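Local coordinates for CELL WALL surface anchor family protein (Streptococcus pneumoniae, PDB 2WW8), which serves as the pilus adhesin RrgA, a cell-surface protein that probably mediates recognition of and attachment to host cells, at residues 403-407 with 408-412. Sequence-based numbering, arbitrary orientation.
Sequences FAPSY and QNQLN
Ser-406 N-caps helix 407-416: its OG accepts the backbone N-H of Asn-409 at 3.1 Å from N, almost straight at 169°. The hydroxyl can turn to this first-turn amide because chi1 of 86° folds OG back over the backbone, facing the start of the helix. The same residue's carbonyl starts the helical ladder, Ser-406 O taking Gln-410 N at 2.8 Å, and Tyr-407 O takes Leu-411 N one step on. Gln-410 adds a side-chain clasp from the first turn back to the incoming loop. Its chain runs extended beyond CG, so that NE2 donates a hydrogen bond to Pro-405 O, 3.0 Å away; the acceptor lies close to the amide plane, while the donor is tilted from the carbonyl plane. Beside this bond, the Pro-405 ring crosses the Gln-410 side chain at about a right angle, CG to CG 4.1 Å. The Tyr-407 and Gln-410 side chains run alongside each other in the same direction, ring and amide planes 54° apart. Further out, Asn-399 N donates to Gln-410 OE1, so both ends of this buried amide are bonded and its rotation is fixed. His-400 bonds Tyr-407 OH, and Phe-398 meets the tyrosine ring edge-to-face. Cap and clasp together pin the loop after strand 392-393 against the helix start, about 72 Å from the chain's centre. One water accepts from both Ser-406 N and Asn-409 ND2, each 2.7 Å from its oxygen.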
ATOM      1  N   PHE A 403      60.612  44.806 -25.117  1.00 24.92           N
ATOM      2  CA  PHE A 403      60.041  45.316 -26.352  1.00 25.46           C
ATOM      3  C   PHE A 403      58.609  44.802 -26.589  1.00 25.12           C
ATOM      4  O   PHE A 403      58.161  44.733 -27.737  1.00 25.46           O
ATOM      5  CB  PHE A 403      60.916  44.871 -27.542  1.00 27.42           C
ATOM      6  CG  PHE A 403      62.289  45.522 -27.642  1.00 30.13           C
ATOM      7  CD1 PHE A 403      62.890  46.170 -26.558  1.00 34.37           C
ATOM      8  CD2 PHE A 403      62.990  45.446 -28.859  1.00 37.81           C
ATOM      9  CE1 PHE A 403      64.176  46.767 -26.677  1.00 38.37           C
ATOM     10  CE2 PHE A 403      64.268  46.027 -29.016  1.00 40.80           C
ATOM     11  CZ  PHE A 403      64.869  46.686 -27.913  1.00 42.64           C
ATOM     12  N   ALA A 404      57.880  44.407 -25.542  1.00 23.89           N
ATOM     13  CA  ALA A 404      56.513  43.913 -25.760  1.00 22.74           C
ATOM     14  C   ALA A 404      55.580  45.075 -26.094  1.00 22.06           C
ATOM     15  O   ALA A 404      55.840  46.177 -25.608  1.00 22.28           O
ATOM     16  CB  ALA A 404      55.994  43.191 -24.525  1.00 21.34           C
ATOM     17  N   PRO A 405      54.492  44.832 -26.867  1.00 21.05           N
ATOM     18  CA  PRO A 405      53.568  45.931 -27.157  1.00 20.46           C
ATOM     19  C   PRO A 405      52.890  46.490 -25.922  1.00 18.76           C
ATOM     20  O   PRO A 405      52.934  45.880 -24.866  1.00 19.84           O
ATOM     21  CB  PRO A 405      52.498  45.315 -28.073  1.00 19.37           C
ATOM     22  CG  PRO A 405      52.901  43.937 -28.377  1.00 21.24           C
ATOM     23  CD  PRO A 405      54.068  43.560 -27.482  1.00 20.25           C
ATOM     24  N   SER A 406      52.243  47.638 -26.042  1.00 18.64           N
ATOM     25  CA  SER A 406      51.492  48.169 -24.903  1.00 18.36           C
ATOM     26  C   SER A 406      50.421  47.187 -24.440  1.00 19.10           C
ATOM     27  O   SER A 406      49.888  46.381 -25.235  1.00 19.05           O
ATOM     28  CB  SER A 406      50.865  49.513 -25.275  1.00 19.02           C
ATOM     29  OG  SER A 406      49.616  49.283 -25.892  1.00 20.41           O
ATOM     30  N   TYR A 407      50.100  47.248 -23.150  1.00 16.59           N
ATOM     31  CA  TYR A 407      49.067  46.407 -22.611  1.00 16.35           C
ATOM     32  C   TYR A 407      47.737  46.499 -23.368  1.00 13.97           C
ATOM     33  O   TYR A 407      47.075  45.485 -23.507  1.00 12.32           O
ATOM     34  CB  TYR A 407      48.916  46.594 -21.100  1.00 15.64           C
ATOM     35  CG  TYR A 407      50.207  46.291 -20.363  1.00 17.17           C
ATOM     36  CD1 TYR A 407      50.811  45.056 -20.518  1.00 15.71           C
ATOM     37  CD2 TYR A 407      50.858  47.252 -19.556  1.00 14.12           C
ATOM     38  CE1 TYR A 407      51.968  44.738 -19.867  1.00 17.32           C
ATOM     39  CE2 TYR A 407      52.053  46.926 -18.887  1.00 14.84           C
ATOM     40  CZ  TYR A 407      52.605  45.659 -19.053  1.00 17.34           C
ATOM     41  OH  TYR A 407      53.774  45.221 -18.448  1.00 21.60           O
ATOM     42  N   GLN A 408      47.341  47.701 -23.769  1.00 13.21           N
ATOM     43  CA  GLN A 408      46.094  47.857 -24.501  1.00 13.65           C
ATOM     44  C   GLN A 408      46.225  47.114 -25.859  1.00 14.20           C
ATOM     45  O   GLN A 408      45.311  46.408 -26.233  1.00 14.82           O
ATOM     46  CB  GLN A 408      45.795  49.351 -24.737  1.00 14.99           C
ATOM     47  CG  GLN A 408      44.451  49.625 -25.454  1.00 15.13           C
ATOM     48  CD  GLN A 408      43.302  49.132 -24.615  1.00 21.84           C
ATOM     49  OE1 GLN A 408      43.181  49.514 -23.449  1.00 19.93           O
ATOM     50  NE2 GLN A 408      42.465  48.239 -25.166  1.00 23.69           N
ATOM     51  N   ASN A 409      47.315  47.333 -26.613  1.00 15.38           N
ATOM     52  CA  ASN A 409      47.594  46.600 -27.863  1.00 15.02           C
ATOM     53  C   ASN A 409      47.533  45.082 -27.625  1.00 16.01           C
ATOM     54  O   ASN A 409      46.919  44.334 -28.400  1.00 14.50           O
ATOM     55  CB  ASN A 409      48.902  47.044 -28.529  1.00 15.15           C
ATOM     56  CG  ASN A 409      48.771  48.406 -29.256  1.00 16.62           C
ATOM     57  OD1 ASN A 409      47.687  48.813 -29.658  1.00 22.24           O
ATOM     58  ND2 ASN A 409      49.884  49.094 -29.420  1.00 11.44           N
ATOM     59  N   GLN A 410      48.100  44.649 -26.500  1.00 14.63           N
ATOM     60  CA  GLN A 410      48.115  43.234 -26.205  1.00 14.09           C
ATOM     61  C   GLN A 410      46.694  42.763 -26.012  1.00 14.71           C
ATOM     62  O   GLN A 410      46.307  41.691 -26.507  1.00 13.86           O
ATOM     63  CB  GLN A 410      48.947  42.915 -24.974  1.00 12.70           C
ATOM     64  CG  GLN A 410      50.433  43.076 -25.230  1.00 12.20           C
ATOM     65  CD  GLN A 410      51.226  42.543 -24.046  1.00 16.12           C
ATOM     66  OE1 GLN A 410      50.864  41.522 -23.467  1.00 19.84           O
ATOM     67  NE2 GLN A 410      52.313  43.197 -23.697  1.00 14.54           N
ATOM     68  N   LEU A 411      45.925  43.549 -25.266  1.00 12.66           N
ATOM     69  CA  LEU A 411      44.600  43.111 -24.976  1.00 13.59           C
ATOM     70  C   LEU A 411      43.755  43.163 -26.242  1.00 13.00           C
ATOM     71  O   LEU A 411      42.890  42.323 -26.444  1.00 14.20           O
ATOM     72  CB  LEU A 411      43.993  43.994 -23.889  1.00 14.46           C
ATOM     73  CG  LEU A 411      42.640  43.692 -23.285  1.00 15.62           C
ATOM     74  CD1 LEU A 411      42.646  42.282 -22.610  1.00 18.13           C
ATOM     75  CD2 LEU A 411      42.306  44.791 -22.242  1.00 12.09           C
ATOM     76  N   ASN A 412      43.954  44.157 -27.091  1.00 12.85           N
ATOM     77  CA  ASN A 412      43.144  44.239 -28.276  1.00 12.29           C
ATOM     78  C   ASN A 412      43.436  43.022 -29.166  1.00 14.16           C
ATOM     79  O   ASN A 412      42.507  42.575 -29.850  1.00 13.71           O
ATOM     80  CB  ASN A 412      43.515  45.454 -29.111  1.00 11.99           C
ATOM     81  CG  ASN A 412      43.029  46.763 -28.557  1.00 13.52           C
ATOM     82  OD1 ASN A 412      42.215  46.817 -27.635  1.00 18.62           O
ATOM     83  ND2 ASN A 412      43.556  47.848 -29.145  1.00 14.63           N
TER
HETATM   84  O   HOH W   1      52.446  48.837 -28.459  1.00 28.60           O